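Local coordinates for protein racemase (Pseudovibrio sp. JE062, PDB 3MKC) that is a racemase-type member of the enolase superfamily, with an N-terminal capping domain joined to a TIM-barrel-like domain, at residues Ala89-Asp92 with Gly98-Gly101; Val34-Glu39 with Tyr115-Lys120. All coordinates share one frame; numbering follows the deposited sequence.

Interaction 1: Ala89-Asp92 with Gly98-Gly101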
loop_
_atom_site.group_PDB
_atom_site.type_symbol
_atom_site.label_atom_id
_atom_site.label_comp_id
_atom_site.label_asym_id
_atom_site.label_seq_id
_atom_site.Cartn_x
_atom_site.Cartn_y
_atom_site.Cartn_z
ATOM N N ALA A 89 13.110 -15.604 -9.343
ATOM C CA ALA A 89 13.889 -16.660 -8.707
ATOM C C ALA A 89 13.326 -17.023 -7.345
ATOM O O ALA A 89 13.202 -18.202 -7.010
ATOM C CB ALA A 89 15.347 -16.225 -8.572
HETATM N N MSE A 90 12.996 -16.008 -6.557
HETATM C CA MSE A 90 12.443 -16.231 -5.233
HETATM C C MSE A 90 11.067 -16.883 -5.345
HETATM O O MSE A 90 10.775 -17.877 -4.665
HETATM C CB MSE A 90 12.323 -14.905 -4.469
HETATM C CG MSE A 90 13.649 -14.287 -4.035
HETATM SE SE MSE A 90 13.377 -12.757 -2.890
HETATM C CE MSE A 90 12.673 -11.560 -4.226
ATOM N N TYR A 91 10.223 -16.320 -6.206
ATOM C CA TYR A 91 8.875 -16.848 -6.396
ATOM C C TYR A 91 8.899 -18.310 -6.844
ATOM O O TYR A 91 8.218 -19.153 -6.268
ATOM C CB TYR A 91 8.117 -16.019 -7.438
ATOM C CG TYR A 91 6.661 -16.421 -7.578
ATOM C CD1 TYR A 91 5.684 -15.859 -6.762
ATOM C CD2 TYR A 91 6.267 -17.381 -8.510
ATOM C CE1 TYR A 91 4.343 -16.240 -6.872
ATOM C CE2 TYR A 91 4.936 -17.771 -8.627
ATOM C CZ TYR A 91 3.978 -17.194 -7.806
ATOM O OH TYR A 91 2.656 -17.562 -7.931
ATOM N N ASP A 92 9.684 -18.601 -7.875
ATOM C CA ASP A 92 9.766 -19.958 -8.397
ATOM C C ASP A 92 10.205 -20.974 -7.350
ATOM O O ASP A 92 9.695 -22.087 -7.308
ATOM C CB ASP A 92 10.742 -20.010 -9.575
ATOM C CG ASP A 92 10.888 -21.404 -10.142
ATOM O OD1 ASP A 92 9.906 -21.924 -10.716
ATOM O OD2 ASP A 92 11.983 -21.992 -10.004
ATOM N N GLY A 98 4.500 -20.262 -0.866
ATOM C CA GLY A 98 4.545 -18.813 -0.956
ATOM C C GLY A 98 3.929 -18.158 -2.178
ATOM O O GLY A 98 4.131 -16.965 -2.396
HETATM N N MSE A 99 3.162 -18.905 -2.966
HETATM C CA MSE A 99 2.557 -18.327 -4.166
HETATM C C MSE A 99 1.486 -17.302 -3.865
HETATM O O MSE A 99 1.208 -16.436 -4.687
HETATM C CB MSE A 99 1.946 -19.410 -5.045
HETATM C CG MSE A 99 2.955 -20.143 -5.894
HETATM SE SE MSE A 99 2.089 -21.211 -7.209
HETATM C CE MSE A 99 1.244 -22.438 -6.016
ATOM N N ARG A 100 0.865 -17.432 -2.699
ATOM C CA ARG A 100 -0.183 -16.513 -2.275
ATOM C C ARG A 100 -0.088 -16.386 -0.761
ATOM O O ARG A 100 0.681 -17.100 -0.116
ATOM C CB ARG A 100 -1.569 -17.064 -2.632
ATOM C CG ARG A 100 -1.777 -17.420 -4.110
ATOM C CD ARG A 100 -1.892 -16.197 -5.002
ATOM N NE ARG A 100 -2.346 -16.568 -6.341
ATOM C CZ ARG A 100 -1.567 -17.063 -7.300
ATOM N NH1 ARG A 100 -0.264 -17.237 -7.097
ATOM N NH2 ARG A 100 -2.108 -17.430 -8.456
ATOM N N GLY A 101 -0.864 -15.471 -0.193
ATOM C CA GLY A 101 -0.867 -15.318 1.251
ATOM C C GLY A 101 0.392 -14.802 1.926
ATOM O O GLY A 101 1.160 -14.035 1.346
#

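Interaction 2: Val34-Glu39 with Tyr115-Lys120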
loop_
_atom_site.group_PDB
_atom_site.type_symbol
_atom_site.label_atom_id
_atom_site.label_comp_id
_atom_site.label_asym_id
_atom_site.label_seq_id
_atom_site.Cartn_x
_atom_site.Cartn_y
_atom_site.Cartn_z
ATOM N N VAL A 34 12.817 -5.276 6.430
ATOM C CA VAL A 34 13.655 -6.179 5.668
ATOM C C VAL A 34 14.901 -5.399 5.265
ATOM O O VAL A 34 14.814 -4.407 4.539
ATOM C CB VAL A 34 12.952 -6.681 4.396
ATOM C CG1 VAL A 34 13.917 -7.542 3.584
ATOM C CG2 VAL A 34 11.707 -7.467 4.767
ATOM N N LYS A 35 16.058 -5.843 5.744
ATOM C CA LYS A 35 17.315 -5.180 5.433
ATOM C C LYS A 35 18.185 -6.075 4.554
ATOM O O LYS A 35 18.612 -7.152 4.980
ATOM C CB LYS A 35 18.052 -4.852 6.732
ATOM C CG LYS A 35 19.293 -3.984 6.590
ATOM C CD LYS A 35 19.918 -3.786 7.971
ATOM C CE LYS A 35 21.050 -2.782 7.970
ATOM N NZ LYS A 35 21.449 -2.441 9.374
ATOM N N VAL A 36 18.436 -5.632 3.324
ATOM C CA VAL A 36 19.272 -6.383 2.394
ATOM C C VAL A 36 20.610 -5.652 2.308
ATOM O O VAL A 36 20.671 -4.492 1.907
ATOM C CB VAL A 36 18.628 -6.456 0.988
ATOM C CG1 VAL A 36 19.484 -7.299 0.064
ATOM C CG2 VAL A 36 17.226 -7.046 1.090
ATOM N N THR A 37 21.678 -6.342 2.686
ATOM C CA THR A 37 23.008 -5.752 2.687
ATOM C C THR A 37 23.912 -6.356 1.624
ATOM O O THR A 37 23.919 -7.571 1.435
ATOM C CB THR A 37 23.661 -5.947 4.059
ATOM O OG1 THR A 37 22.744 -5.532 5.080
ATOM C CG2 THR A 37 24.941 -5.122 4.162
ATOM N N ASP A 38 24.673 -5.517 0.926
ATOM C CA ASP A 38 25.573 -6.042 -0.095
ATOM C C ASP A 38 26.957 -6.288 0.496
ATOM O O ASP A 38 27.199 -6.006 1.667
ATOM C CB ASP A 38 25.650 -5.116 -1.323
ATOM C CG ASP A 38 26.408 -3.823 -1.062
ATOM O OD1 ASP A 38 27.170 -3.745 -0.078
ATOM O OD2 ASP A 38 26.249 -2.881 -1.871
ATOM N N GLU A 39 27.862 -6.814 -0.319
ATOM C CA GLU A 39 29.203 -7.138 0.145
ATOM C C GLU A 39 30.057 -5.944 0.516
ATOM O O GLU A 39 31.149 -6.113 1.049
ATOM C CB GLU A 39 29.917 -7.989 -0.899
ATOM C CG GLU A 39 29.065 -9.149 -1.366
ATOM C CD GLU A 39 29.868 -10.352 -1.805
ATOM O OE1 GLU A 39 30.622 -10.247 -2.797
ATOM O OE2 GLU A 39 29.737 -11.408 -1.143
ATOM N N TYR A 115 14.856 -2.200 -4.355
ATOM C CA TYR A 115 14.771 -0.914 -5.030
ATOM C C TYR A 115 15.595 0.107 -4.257
ATOM O O TYR A 115 16.223 0.985 -4.844
ATOM C CB TYR A 115 13.308 -0.468 -5.132
ATOM C CG TYR A 115 12.588 -1.140 -6.276
ATOM C CD1 TYR A 115 12.703 -0.650 -7.577
ATOM C CD2 TYR A 115 11.860 -2.312 -6.077
ATOM C CE1 TYR A 115 12.121 -1.313 -8.649
ATOM C CE2 TYR A 115 11.273 -2.987 -7.148
ATOM C CZ TYR A 115 11.412 -2.483 -8.428
ATOM O OH TYR A 115 10.872 -3.160 -9.498
ATOM N N ASP A 116 15.597 -0.016 -2.933
ATOM C CA ASP A 116 16.355 0.909 -2.103
ATOM C C ASP A 116 17.841 0.623 -2.287
ATOM O O ASP A 116 18.633 1.537 -2.509
ATOM C CB ASP A 116 15.945 0.753 -0.635
ATOM C CG ASP A 116 16.517 1.846 0.262
ATOM O OD1 ASP A 116 16.660 2.993 -0.208
ATOM O OD2 ASP A 116 16.799 1.559 1.445
ATOM N N LEU A 117 18.213 -0.649 -2.217
ATOM C CA LEU A 117 19.611 -1.034 -2.373
ATOM C C LEU A 117 20.162 -0.724 -3.765
ATOM O O LEU A 117 21.210 -0.091 -3.892
ATOM C CB LEU A 117 19.779 -2.521 -2.064
ATOM C CG LEU A 117 21.171 -3.117 -2.259
ATOM C CD1 LEU A 117 22.217 -2.258 -1.540
ATOM C CD2 LEU A 117 21.177 -4.547 -1.729
ATOM N N ALA A 118 19.457 -1.159 -4.809
ATOM C CA ALA A 118 19.904 -0.924 -6.182
ATOM C C ALA A 118 20.077 0.565 -6.468
ATOM O O ALA A 118 21.020 0.976 -7.148
ATOM C CB ALA A 118 18.908 -1.527 -7.173
ATOM N N GLY A 119 19.154 1.367 -5.950
ATOM C CA GLY A 119 19.231 2.800 -6.160
ATOM C C GLY A 119 20.448 3.376 -5.466
ATOM O O GLY A 119 21.185 4.177 -6.041
ATOM N N LYS A 120 20.667 2.969 -4.221
ATOM C CA LYS A 120 21.803 3.478 -3.464
ATOM C C LYS A 120 23.135 3.099 -4.091
ATOM O O LYS A 120 24.081 3.883 -4.049
ATOM C CB LYS A 120 21.713 3.009 -2.008
ATOM C CG LYS A 120 20.583 3.702 -1.245
ATOM C CD LYS A 120 20.289 3.062 0.108
ATOM C CE LYS A 120 21.412 3.269 1.112
ATOM N NZ LYS A 120 21.036 2.724 2.458
#

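Interaction 1: Ala89-Asp92 with Gly98-Gly101
Tyr91 and Met99, a selenomethionine, meet in a Met-aromatic contact on the helical side of the N-terminal domain that enolase-superfamily proteins set against their barrel. The tyrosine leaves helix 83-93, and its partners lie in the loop that leads into helix 102-122, so the contact spans the short connection, including helix 95-98, between two helices of the domain. It illustrates how one long aromatic side chain can tie a helix to a loop a few residues further on. With CG anti to the backbone N (chi1 -174°), the side chain extends so that its phenol end reaches the loop. There the Met99 side chain passes across it at roughly a right angle: CG lies 3.3 Å from Tyr91 OH and 3.7 Å from Tyr91 CZ. The selenium sits obliquely to the ring, with Met99 SE 5.5 Å from the Tyr91 ring centroid, while the backbone of the same residue comes up beside the ring, Met99 O being 3.8 Å from Tyr91 CE1.

Arg100 starts out in the other direction, its CB turned from the helix, but a bend at chi2 folds the chain back and brings the guanidinium edge to the phenol. The resulting bond from Arg100 NH1 to Tyr91 OH is weak, 3.1 Å long and bent to 127° at the hydrogen. Around the pair, Trp87 lies nearly parallel to the Tyr91 ring, and Phe270 of helix 268-277 touches both Tyr91 and Arg100, linking this corner to the C-terminal part of the fold. What fixes the guanidinium more firmly is local: Arg100 NH1 also donates to Met99 O at 2.9 Å and 170°, within its own plane but from above the carbonyl plane.

Interaction 2: Val34-Glu39 with Tyr115-Lys120
A buried, largely apolar helix-on-sheet contact joins Val36 and Asp38 to Leu117 in the N-terminal domain, where helix 102-122 packs against strand 29-38, the middle strand of a three-stranded antiparallel sheet. Leu117 reaches the strand with both of its methyl branches. Its CD2 branch enters beside Val36, 3.7 Å from Val36 CG1 and equally far from Val36 O, so it rests on both side chain and backbone of the strand. The other branch turns to the strand end, where Leu117 CD1 lies 4.1 Å from Asp38 OD2. With CG1 anti to its backbone N (chi1 -177°), Val36 presents that methyl to Leu117 CD2, the two side chains crossing at about a right angle; Ala113, one helical turn earlier, touches the same valine.

Asp38 is buried, yet its carboxylate is well supplied. OD1 accepts from the backbone N atoms of Asn40 and Val42, the first of these closing an Asx turn on the way to strand 43-48, and OD2 receives NE2 of Gln121. With its polar needs met in this way, the carboxylate can lie beside a methyl group, and the join between strand and helix relies on shape and dispersion rather than on directional bonds.

Both contacts belong to the N-terminal domain, and interaction 1 is nested within the chain loop that interaction 2 closes; their centres are about 20 Å apart and they do not touch. Helix 102-122 relates them: it supplies one side of interaction 2, and interaction 1 involves the loop just before it. The burial is nearly equal in area but differs in place and chemistry. At 34-39 with 115-120 every touching residue is buried, and branched aliphatic groups, with one carboxylate beside them, do the joining across a long sequence gap. At 89-92 with 98-101 the touching residues remain partly exposed, and a phenol, a selenoether and a guanidinium mix apolar contact with weak polar bonding.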